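Local coordinates for lipase, class 3 (Penicillium roqueforti FM164, PDB 6L7N), which probably hydrolyses ester bonds of acylglycerols, as a fungal class 3 lipase of the alpha/beta-hydrolase fold, at residues A25-S37 / A49-T61. Residues are numbered along the deposited sequence; the frame is centred on the assembly and turned at random.
Sequences ADDYTAQVGAKIS and AGATVFYDFSNAT
Backbone bonds join Gly-33, Ala-34 and Ile-36 to Val-53 and Ala-51, a worked example of how a loop can dress the edge of a sheet without becoming a strand. Val-53 is gripped by both its polar atoms. Gly-33 N donates to Val-53 O at 2.8 Å, almost straight. Val-53 N donates to Ala-34 O, also at 2.8 Å. Ile-36 N then reaches Ala-51 O at 3.1 Å, and a water donates to both Ile-36 O and Ala-51 O, giving the latter a second donor. The type II turn from Gln-31 to Ala-34 presents the Gly-33 N-H, and the single bridge is between Lys-35 and Thr-52. In this alpha/beta-hydrolase fold strand 52-57 is the outermost strand of the mixed central sheet, bound along its other edge to strand 66-72 and broken at Phe-54 and Tyr-55 by a classic beta bulge facing Ile-69.

Apolar contact accompanies these bonds. Ile-36 crosses Val-53 at about a right angle, CG1 lying 3.9 Å from Val-53 CG2, while Tyr-18 and Ala-21 of helix 6-22 also touch Ile-36.

Past the bulge, polar groups and a ring take over. Asp-56 OD2 lies 2.6 Å from Ala-30 O, a closeness consistent with a protonated carboxyl donating to the carbonyl. In Tyr-28, CG sits between the backbone N and the carbonyl carbon (chi1 62°), a turn that lays the ring along Ser-58, whose OG meets the ring edge at CE1, 3.3 Å away. The Asn-59 amide stands 86° to that ring, its ND2 3.0 Å from Tyr-28 OH, while OD1 accepts from Arg-83. Put an alanine at Tyr-28, and a gap is likely to open beside Ser-58, with Asn-59 ND2 losing the hydroxyl next to it while Arg-83 still holds OD1.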
loop_
_atom_site.group_PDB
_atom_site.type_symbol
_atom_site.label_atom_id
_atom_site.label_comp_id
_atom_site.label_asym_id
_atom_site.label_seq_id
_atom_site.Cartn_x
_atom_site.Cartn_y
_atom_site.Cartn_z
ATOM N N ALA A 25 -13.760 4.647 8.733
ATOM C CA ALA A 25 -14.813 5.374 8.025
ATOM C C ALA A 25 -14.852 6.837 8.422
ATOM O O ALA A 25 -15.170 7.699 7.593
ATOM C CB ALA A 25 -16.178 4.742 8.285
ATOM N N ASP A 26 -14.541 7.135 9.686
ATOM C CA ASP A 26 -14.475 8.527 10.130
ATOM C C ASP A 26 -13.468 9.333 9.325
ATOM O O ASP A 26 -13.616 10.550 9.193
ATOM C CB ASP A 26 -14.096 8.589 11.599
ATOM C CG ASP A 26 -14.746 7.503 12.399
ATOM O OD1 ASP A 26 -15.949 7.243 12.163
ATOM O OD2 ASP A 26 -14.065 6.889 13.262
ATOM N N ASP A 27 -12.426 8.692 8.812
ATOM C CA ASP A 27 -11.416 9.454 8.087
ATOM C C ASP A 27 -11.739 9.562 6.601
ATOM O O ASP A 27 -11.569 10.633 6.011
ATOM C CB ASP A 27 -10.031 8.828 8.276
ATOM C CG ASP A 27 -9.464 9.059 9.672
ATOM O OD1 ASP A 27 -9.547 10.198 10.193
ATOM O OD2 ASP A 27 -8.947 8.090 10.250
ATOM N N TYR A 28 -12.227 8.495 5.977
ATOM C CA TYR A 28 -12.483 8.590 4.549
ATOM C C TYR A 28 -13.866 9.142 4.222
ATOM O O TYR A 28 -14.187 9.309 3.042
ATOM C CB TYR A 28 -12.243 7.237 3.853
ATOM C CG TYR A 28 -13.090 6.046 4.256
ATOM C CD1 TYR A 28 -14.421 5.948 3.876
ATOM C CD2 TYR A 28 -12.528 4.979 4.953
ATOM C CE1 TYR A 28 -15.184 4.831 4.215
ATOM C CE2 TYR A 28 -13.286 3.855 5.300
ATOM C CZ TYR A 28 -14.612 3.792 4.928
ATOM O OH TYR A 28 -15.370 2.684 5.252
ATOM N N THR A 29 -14.673 9.476 5.227
ATOM C CA THR A 29 -15.863 10.288 5.015
ATOM C C THR A 29 -15.742 11.642 5.690
ATOM O O THR A 29 -16.751 12.339 5.846
ATOM C CB THR A 29 -17.116 9.583 5.533
ATOM O OG1 THR A 29 -17.080 9.561 6.965
ATOM C CG2 THR A 29 -17.208 8.162 4.986
ATOM N N ALA A 30 -14.544 12.014 6.118
ATOM C CA ALA A 30 -14.358 13.268 6.827
ATOM C C ALA A 30 -14.616 14.458 5.904
ATOM O O ALA A 30 -14.513 14.375 4.670
ATOM C CB ALA A 30 -12.948 13.346 7.414
ATOM N N GLN A 31 -14.976 15.576 6.524
ATOM C CA GLN A 31 -15.142 16.821 5.795
ATOM C C GLN A 31 -13.783 17.448 5.511
ATOM O O GLN A 31 -12.831 17.283 6.278
ATOM C CB GLN A 31 -16.027 17.794 6.579
ATOM C CG GLN A 31 -17.501 17.459 6.461
ATOM C CD GLN A 31 -17.980 17.479 5.018
ATOM O OE1 GLN A 31 -17.634 18.376 4.249
ATOM N NE2 GLN A 31 -18.757 16.472 4.637
ATOM N N VAL A 32 -13.704 18.156 4.379
ATOM C CA VAL A 32 -12.481 18.848 3.992
ATOM C C VAL A 32 -11.956 19.645 5.171
ATOM O O VAL A 32 -12.690 20.420 5.795
ATOM C CB VAL A 32 -12.736 19.749 2.769
ATOM C CG1 VAL A 32 -11.660 20.817 2.664
ATOM C CG2 VAL A 32 -12.774 18.926 1.503
ATOM N N GLY A 33 -10.686 19.437 5.501
ATOM C CA GLY A 33 -10.034 20.170 6.563
ATOM C C GLY A 33 -10.048 19.483 7.912
ATOM O O GLY A 33 -9.303 19.894 8.801
ATOM N N ALA A 34 -10.867 18.447 8.089
ATOM C CA ALA A 34 -10.856 17.708 9.344
ATOM C C ALA A 34 -9.512 17.022 9.559
ATOM O O ALA A 34 -8.807 16.674 8.608
ATOM C CB ALA A 34 -11.975 16.669 9.362
ATOM N N LYS A 35 -9.163 16.819 10.828
ATOM C CA LYS A 35 -7.923 16.141 11.183
ATOM C C LYS A 35 -8.085 14.628 11.073
ATOM O O LYS A 35 -9.110 14.076 11.473
ATOM C CB LYS A 35 -7.516 16.509 12.609
ATOM C CG LYS A 35 -7.460 18.016 12.851
ATOM C CD LYS A 35 -7.760 18.374 14.310
ATOM C CE LYS A 35 -7.624 19.880 14.527
ATOM N NZ LYS A 35 -7.349 20.238 15.950
ATOM N N ILE A 36 -7.061 13.958 10.526
ATOM C CA ILE A 36 -7.022 12.499 10.575
ATOM C C ILE A 36 -6.944 12.042 12.026
ATOM O O ILE A 36 -6.153 12.567 12.821
ATOM C CB ILE A 36 -5.814 11.957 9.792
ATOM C CG1 ILE A 36 -6.002 12.077 8.273
ATOM C CG2 ILE A 36 -5.519 10.517 10.188
ATOM C CD1 ILE A 36 -4.707 11.831 7.513
ATOM N N SER A 37 -7.735 11.024 12.372
ATOM C CA SER A 37 -7.725 10.498 13.725
ATOM C C SER A 37 -8.007 9.009 13.677
ATOM O O SER A 37 -8.772 8.540 12.833
ATOM C CB SER A 37 -8.766 11.198 14.617
ATOM O OG SER A 37 -8.514 10.876 15.970
ATOM N N ALA A 49 1.495 14.760 13.627
ATOM C CA ALA A 49 1.813 15.690 12.545
ATOM C C ALA A 49 0.733 16.746 12.326
ATOM O O ALA A 49 0.990 17.735 11.628
ATOM C CB ALA A 49 2.042 14.920 11.241
ATOM N N GLY A 50 -0.473 16.554 12.862
ATOM C CA GLY A 50 -1.556 17.481 12.569
ATOM C C GLY A 50 -2.179 17.340 11.194
ATOM O O GLY A 50 -3.006 18.169 10.809
ATOM N N ALA A 51 -1.818 16.307 10.441
ATOM C CA ALA A 51 -2.285 16.160 9.066
ATOM C C ALA A 51 -3.810 16.212 8.966
ATOM O O ALA A 51 -4.522 15.663 9.812
ATOM C CB ALA A 51 -1.755 14.837 8.507
ATOM N N THR A 52 -4.306 16.882 7.915
ATOM C CA THR A 52 -5.729 17.100 7.674
ATOM C C THR A 52 -6.151 16.553 6.311
ATOM O O THR A 52 -5.350 16.473 5.375
ATOM C CB THR A 52 -6.079 18.590 7.725
ATOM O OG1 THR A 52 -5.393 19.276 6.675
ATOM C CG2 THR A 52 -5.653 19.182 9.047
ATOM N N VAL A 53 -7.428 16.203 6.196
ATOM C CA VAL A 53 -7.936 15.604 4.965
ATOM C C VAL A 53 -8.201 16.686 3.924
ATOM O O VAL A 53 -8.978 17.620 4.173
ATOM C CB VAL A 53 -9.214 14.795 5.238
ATOM C CG1 VAL A 53 -9.848 14.370 3.916
ATOM C CG2 VAL A 53 -8.890 13.594 6.090
ATOM N N PHE A 54 -7.588 16.538 2.731
ATOM C CA PHE A 54 -7.949 17.394 1.606
ATOM C C PHE A 54 -9.132 16.878 0.826
ATOM O O PHE A 54 -10.013 17.656 0.430
ATOM C CB PHE A 54 -6.778 17.523 0.657
ATOM C CG PHE A 54 -5.944 18.673 0.951
ATOM C CD1 PHE A 54 -6.214 19.890 0.404
ATOM C CD2 PHE A 54 -4.888 18.575 1.780
ATOM C CE1 PHE A 54 -5.411 21.000 0.700
ATOM C CE2 PHE A 54 -4.083 19.699 2.071
ATOM C CZ PHE A 54 -4.375 20.900 1.546
ATOM N N TYR A 55 -9.118 15.582 0.549
ATOM C CA TYR A 55 -10.186 14.952 -0.197
ATOM C C TYR A 55 -10.330 13.548 0.343
ATOM O O TYR A 55 -9.392 13.004 0.915
ATOM C CB TYR A 55 -9.890 14.887 -1.703
ATOM C CG TYR A 55 -9.716 16.228 -2.383
ATOM C CD1 TYR A 55 -10.818 17.012 -2.706
ATOM C CD2 TYR A 55 -8.454 16.703 -2.714
ATOM C CE1 TYR A 55 -10.672 18.223 -3.335
ATOM C CE2 TYR A 55 -8.296 17.932 -3.338
ATOM C CZ TYR A 55 -9.409 18.683 -3.652
ATOM O OH TYR A 55 -9.274 19.907 -4.277
ATOM N N ASP A 56 -11.507 12.961 0.168
ATOM C CA ASP A 56 -11.636 11.550 0.496
ATOM C C ASP A 56 -12.695 10.908 -0.380
ATOM O O ASP A 56 -13.469 11.578 -1.073
ATOM C CB ASP A 56 -11.950 11.314 1.978
ATOM C CG ASP A 56 -13.015 12.227 2.505
ATOM O OD1 ASP A 56 -13.995 12.520 1.771
ATOM O OD2 ASP A 56 -12.857 12.644 3.680
ATOM N N PHE A 57 -12.708 9.581 -0.334
ATOM C CA PHE A 57 -13.611 8.797 -1.159
ATOM C C PHE A 57 -13.977 7.532 -0.395
ATOM O O PHE A 57 -13.108 6.880 0.188
ATOM C CB PHE A 57 -12.984 8.491 -2.526
ATOM C CG PHE A 57 -11.541 8.037 -2.471
ATOM C CD1 PHE A 57 -10.507 8.955 -2.364
ATOM C CD2 PHE A 57 -11.227 6.693 -2.576
ATOM C CE1 PHE A 57 -9.188 8.540 -2.329
ATOM C CE2 PHE A 57 -9.910 6.268 -2.547
ATOM C CZ PHE A 57 -8.888 7.196 -2.421
ATOM N N SER A 58 -15.265 7.210 -0.368
ATOM C CA SER A 58 -15.789 6.208 0.546
ATOM C C SER A 58 -16.124 4.927 -0.199
ATOM O O SER A 58 -16.435 4.946 -1.393
ATOM C CB SER A 58 -17.050 6.718 1.259
ATOM O OG SER A 58 -17.584 5.733 2.127
ATOM N N ASN A 59 -16.069 3.810 0.522
ATOM C CA ASN A 59 -16.678 2.614 -0.031
ATOM C C ASN A 59 -18.194 2.761 0.034
ATOM O O ASN A 59 -18.743 3.615 0.744
ATOM C CB ASN A 59 -16.182 1.340 0.679
ATOM C CG ASN A 59 -16.466 1.313 2.192
ATOM O OD1 ASN A 59 -16.202 0.304 2.860
ATOM N ND2 ASN A 59 -16.988 2.406 2.732
ATOM N N ALA A 60 -18.871 1.940 -0.750
ATOM C CA ALA A 60 -20.302 2.103 -0.920
ATOM C C ALA A 60 -20.869 0.875 -1.615
ATOM O O ALA A 60 -20.262 -0.198 -1.580
ATOM C CB ALA A 60 -20.604 3.370 -1.724
ATOM N N THR A 61 -22.052 1.019 -2.210
ATOM C CA THR A 61 -22.652 -0.071 -2.963
ATOM C C THR A 61 -21.945 -0.313 -4.288
ATOM O O THR A 61 -22.135 -1.374 -4.889
ATOM C CB THR A 61 -24.129 0.222 -3.223
ATOM O OG1 THR A 61 -24.245 1.405 -4.027
ATOM C CG2 THR A 61 -24.877 0.444 -1.912
HETATM O O HOH W 1 -4.276 14.624 12.594
#